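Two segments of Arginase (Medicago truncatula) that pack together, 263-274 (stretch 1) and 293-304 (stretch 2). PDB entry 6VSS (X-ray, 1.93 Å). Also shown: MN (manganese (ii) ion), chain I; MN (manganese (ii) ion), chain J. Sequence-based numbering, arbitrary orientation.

Stretch 1 (263-274) GVYVSIDVDSLD
Stretch 2, residues 293-304: DILNILQNLQGD

Stretch 1 is a β-strand through Asp269, followed by a 3-10 turn at 270-272 and an extended exit; stretch 2 is the last part of a helix, 293-300, and the extended segment after it. The axes of strand 264-269 and helix 293-300 run antiparallel, at 176° with a closest approach of 12.0 Å. The register therefore descends in stretch 2 as it climbs in stretch 1: CA-CA distances are 5.1 Å for Gly263 and Asp304, 9.0 Å for Val266 and Leu298, and 8.4 Å for Leu273 and Ile294. Together the surfaces bury 418 Å².

Gly263, at phi/psi 144/-162, occupies a backbone region that calls for glycine. Its CA lies 3.5 Å from Asp304 O, and an ideal CB would come within 2.9 Å of that same oxygen, a clash. Beside this close approach lies the one hydrogen bond between the stretches: Val264 N donates to Asp304 O at 2.8 Å, with an N-H...O angle of 146°. It is a backbone bond; the Asp304 CA-to-CB bond (chi1 t) points sideways, and OD1 is hydrogen-bonded elsewhere in the structure.

From Val264 the strand keeps phi between -121 and -85° and psi between 109 and 133°, and its alternation sends Val264, Val266 and Ile268 toward stretch 2. Val264 (chi1 t) places CG1 4.3 Å from Leu301 CD2 and CG2 3.9 Å from Gly303 CA. At 138/156, Gly303 also needs to be glycine, and an ideal CB there would clash with Val264 CG2 at 2.6 Å. Tyr265 (t, chi2 -89°) points away.

Val266, again t, straddles two leucines: CG1 is 4.2 Å from Leu298 CD1, and CG2 is 4.2 Å from Leu301 CD2. Both leucines are t,p and point toward the strand. Leu301 reaches it although its phi of -68° and psi of 134° have already left the helix. Ser267 (t) takes no part in the contact.

Ile268 (m, t) spans one helical turn, with CD1 4.4 Å from Leu298 CD2 and CG2 4.3 Å from Ile294 CD1. Branched apolar side chains suit this buried layer, where the closest apolar side-chain pairs are methyl to methyl.

The CA-to-CB bond of Asp269 (t, chi2 -23°) points away from stretch 2, and its carboxylate binds metal. Its OD2 bridges both manganese ions, 2.1 Å from MN of chain I and 2.2 Å from MN of chain J. Asp271 (p) binds the chain I ion through OD1 at 2.3 Å and OD2 at 2.2 Å, while Asp271 N donates to Asp269 OD1 at 2.8 Å. Water 1 joins both ions.

In the 3-10 turn, Ser272 N and Ser272 OG both donate to Asp269 O, at 2.9 and 2.7 Å. With its hydroxyl thus satisfied, Ser272 (p) can set OG 3.5 Å from Ile294 CD1 in a buried site. Leu273 (m, t) starts sideways, but its end comes nearer, bringing CD2 3.8 Å from Ile294 CD1. CD1 of Ile294 (m, t) is its closest atom to Ile268, Ser272 and Leu273 alike. Asp274 (t) lies beyond the contact.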

# COMPACT_ATOMS: atom_id res chain seq x y z
N GLY B 263 -2.25 -33.95 -28.95
CA GLY B 263 -3.09 -33.43 -27.87
C GLY B 263 -2.99 -31.92 -27.76
O GLY B 263 -2.54 -31.26 -28.75
N VAL B 264 -3.41 -31.41 -26.59
CA VAL B 264 -3.66 -29.97 -26.34
C VAL B 264 -2.76 -29.50 -25.19
O VAL B 264 -2.81 -30.11 -24.09
CB VAL B 264 -5.15 -29.68 -26.06
CG1 VAL B 264 -5.39 -28.19 -25.86
CG2 VAL B 264 -6.05 -30.21 -27.20
N TYR B 265 -2.04 -28.40 -25.42
CA TYR B 265 -1.25 -27.69 -24.37
C TYR B 265 -1.90 -26.34 -24.06
O TYR B 265 -2.26 -25.62 -25.05
CB TYR B 265 0.18 -27.52 -24.85
CG TYR B 265 1.07 -26.90 -23.81
CD1 TYR B 265 1.22 -25.52 -23.70
CD2 TYR B 265 1.75 -27.71 -22.93
CE1 TYR B 265 2.06 -24.98 -22.73
CE2 TYR B 265 2.62 -27.18 -22.01
CZ TYR B 265 2.75 -25.82 -21.88
OH TYR B 265 3.59 -25.36 -20.92
N VAL B 266 -2.07 -26.01 -22.78
CA VAL B 266 -2.76 -24.76 -22.35
C VAL B 266 -1.79 -23.84 -21.62
O VAL B 266 -1.35 -24.18 -20.54
CB VAL B 266 -4.00 -25.02 -21.48
CG1 VAL B 266 -4.67 -23.70 -21.12
CG2 VAL B 266 -5.01 -25.93 -22.19
N SER B 267 -1.44 -22.71 -22.22
CA SER B 267 -0.47 -21.75 -21.66
C SER B 267 -1.25 -20.52 -21.17
O SER B 267 -1.91 -19.84 -21.99
CB SER B 267 0.53 -21.39 -22.70
OG SER B 267 1.41 -20.38 -22.22
N ILE B 268 -1.25 -20.26 -19.88
CA ILE B 268 -1.96 -19.07 -19.32
C ILE B 268 -0.93 -18.02 -18.88
O ILE B 268 -0.23 -18.24 -17.83
CB ILE B 268 -2.91 -19.49 -18.20
CG1 ILE B 268 -3.67 -20.78 -18.58
CG2 ILE B 268 -3.81 -18.30 -17.86
CD1 ILE B 268 -4.77 -21.21 -17.66
N ASP B 269 -0.84 -16.90 -19.62
CA ASP B 269 -0.11 -15.71 -19.13
C ASP B 269 -1.07 -14.88 -18.26
O ASP B 269 -2.14 -14.53 -18.71
CB ASP B 269 0.56 -15.01 -20.30
CG ASP B 269 1.38 -13.78 -19.93
OD1 ASP B 269 1.07 -13.21 -18.84
OD2 ASP B 269 2.17 -13.32 -20.78
N VAL B 270 -0.74 -14.71 -16.97
CA VAL B 270 -1.58 -13.97 -15.97
C VAL B 270 -1.89 -12.56 -16.51
O VAL B 270 -2.96 -12.05 -16.18
CB VAL B 270 -0.90 -13.90 -14.59
CG1 VAL B 270 -1.75 -13.11 -13.58
CG2 VAL B 270 -0.62 -15.30 -14.06
N ASP B 271 -1.01 -11.98 -17.34
CA ASP B 271 -1.24 -10.61 -17.90
C ASP B 271 -2.31 -10.65 -18.98
O ASP B 271 -2.73 -9.53 -19.29
CB ASP B 271 -0.03 -9.82 -18.38
CG ASP B 271 0.65 -10.30 -19.65
OD1 ASP B 271 0.09 -11.04 -20.42
OD2 ASP B 271 1.77 -9.95 -19.79
N SER B 272 -2.86 -11.81 -19.37
CA SER B 272 -4.12 -11.90 -20.13
C SER B 272 -5.25 -11.19 -19.37
O SER B 272 -6.10 -10.55 -20.01
CB SER B 272 -4.52 -13.31 -20.47
OG SER B 272 -4.77 -14.10 -19.32
N LEU B 273 -5.23 -11.26 -18.06
CA LEU B 273 -6.32 -10.67 -17.23
C LEU B 273 -6.10 -9.17 -17.10
O LEU B 273 -4.93 -8.70 -17.12
CB LEU B 273 -6.30 -11.29 -15.85
CG LEU B 273 -6.72 -12.76 -15.81
CD1 LEU B 273 -6.29 -13.39 -14.49
CD2 LEU B 273 -8.22 -12.86 -15.98
N ASP B 274 -7.21 -8.45 -16.98
CA ASP B 274 -7.15 -7.00 -16.75
C ASP B 274 -6.29 -6.78 -15.50
O ASP B 274 -6.30 -7.54 -14.53
CB ASP B 274 -8.52 -6.40 -16.57
CG ASP B 274 -8.45 -4.89 -16.70
OD1 ASP B 274 -8.40 -4.38 -17.83
OD2 ASP B 274 -8.45 -4.24 -15.66
N ASP B 293 -13.86 -15.02 -17.85
CA ASP B 293 -13.72 -15.29 -19.31
C ASP B 293 -12.78 -16.48 -19.52
O ASP B 293 -13.09 -17.39 -20.28
CB ASP B 293 -13.12 -14.09 -20.07
CG ASP B 293 -14.03 -12.89 -20.24
OD1 ASP B 293 -15.13 -13.07 -20.71
OD2 ASP B 293 -13.57 -11.79 -19.95
N ILE B 294 -11.66 -16.51 -18.82
CA ILE B 294 -10.73 -17.67 -18.93
C ILE B 294 -11.48 -18.96 -18.49
O ILE B 294 -11.27 -20.04 -19.12
CB ILE B 294 -9.45 -17.43 -18.09
CG1 ILE B 294 -8.76 -16.13 -18.54
CG2 ILE B 294 -8.52 -18.62 -18.19
CD1 ILE B 294 -7.38 -15.95 -18.01
N LEU B 295 -12.31 -18.88 -17.44
CA LEU B 295 -12.95 -20.11 -16.88
C LEU B 295 -13.99 -20.61 -17.89
O LEU B 295 -14.12 -21.82 -18.08
CB LEU B 295 -13.60 -19.82 -15.52
CG LEU B 295 -12.64 -19.51 -14.38
CD1 LEU B 295 -13.35 -19.36 -13.05
CD2 LEU B 295 -11.59 -20.58 -14.25
N ASN B 296 -14.75 -19.71 -18.50
CA ASN B 296 -15.75 -20.09 -19.54
C ASN B 296 -15.07 -20.87 -20.67
O ASN B 296 -15.55 -21.97 -21.06
CB ASN B 296 -16.46 -18.86 -20.08
CG ASN B 296 -17.36 -18.21 -19.05
OD1 ASN B 296 -17.69 -18.82 -18.04
ND2 ASN B 296 -17.77 -16.98 -19.29
N ILE B 297 -13.99 -20.33 -21.20
CA ILE B 297 -13.27 -20.98 -22.33
C ILE B 297 -12.72 -22.34 -21.86
O ILE B 297 -12.80 -23.35 -22.60
CB ILE B 297 -12.20 -20.02 -22.87
CG1 ILE B 297 -12.88 -18.81 -23.53
CG2 ILE B 297 -11.30 -20.80 -23.82
CD1 ILE B 297 -12.00 -17.63 -23.88
N LEU B 298 -12.22 -22.39 -20.64
CA LEU B 298 -11.44 -23.55 -20.17
C LEU B 298 -12.41 -24.67 -19.79
O LEU B 298 -12.17 -25.86 -20.16
CB LEU B 298 -10.58 -23.07 -18.99
CG LEU B 298 -9.46 -23.99 -18.57
CD1 LEU B 298 -8.57 -24.38 -19.75
CD2 LEU B 298 -8.66 -23.30 -17.49
N GLN B 299 -13.52 -24.27 -19.16
CA GLN B 299 -14.60 -25.18 -18.74
C GLN B 299 -15.22 -25.79 -19.99
O GLN B 299 -15.53 -26.97 -19.98
CB GLN B 299 -15.58 -24.45 -17.79
CG GLN B 299 -14.94 -24.20 -16.42
CD GLN B 299 -15.76 -23.39 -15.43
OE1 GLN B 299 -16.78 -22.78 -15.79
NE2 GLN B 299 -15.33 -23.37 -14.17
N ASN B 300 -15.30 -25.05 -21.08
CA ASN B 300 -15.97 -25.51 -22.32
C ASN B 300 -14.98 -26.26 -23.22
O ASN B 300 -15.44 -26.95 -24.09
CB ASN B 300 -16.62 -24.33 -23.04
CG ASN B 300 -17.97 -23.97 -22.46
OD1 ASN B 300 -18.92 -24.75 -22.56
ND2 ASN B 300 -18.09 -22.79 -21.88
N LEU B 301 -13.67 -26.18 -22.99
CA LEU B 301 -12.67 -26.66 -23.98
C LEU B 301 -12.73 -28.19 -24.11
O LEU B 301 -12.75 -28.84 -23.08
CB LEU B 301 -11.25 -26.27 -23.56
CG LEU B 301 -10.14 -26.86 -24.43
CD1 LEU B 301 -10.10 -26.16 -25.76
CD2 LEU B 301 -8.79 -26.74 -23.74
N GLN B 302 -12.74 -28.70 -25.34
CA GLN B 302 -12.63 -30.14 -25.66
C GLN B 302 -11.24 -30.41 -26.22
O GLN B 302 -10.69 -29.61 -26.98
CB GLN B 302 -13.75 -30.54 -26.64
CG GLN B 302 -15.12 -30.32 -26.02
CD GLN B 302 -16.32 -30.67 -26.86
OE1 GLN B 302 -16.42 -30.34 -28.04
NE2 GLN B 302 -17.26 -31.32 -26.22
N GLY B 303 -10.73 -31.58 -25.90
CA GLY B 303 -9.40 -32.03 -26.33
C GLY B 303 -8.69 -32.71 -25.18
O GLY B 303 -9.03 -32.48 -23.99
N ASP B 304 -7.76 -33.57 -25.52
CA ASP B 304 -6.89 -34.26 -24.55
C ASP B 304 -5.81 -33.27 -24.14
O ASP B 304 -4.83 -33.11 -24.89
CB ASP B 304 -6.37 -35.52 -25.24
CG ASP B 304 -5.48 -36.34 -24.36
OD1 ASP B 304 -5.59 -36.15 -23.14
OD2 ASP B 304 -4.63 -37.09 -24.93
MN MN I . 2.06 -11.33 -21.52
MN MN J . 3.29 -13.99 -22.60
O HOH W 1 3.58 -11.98 -22.92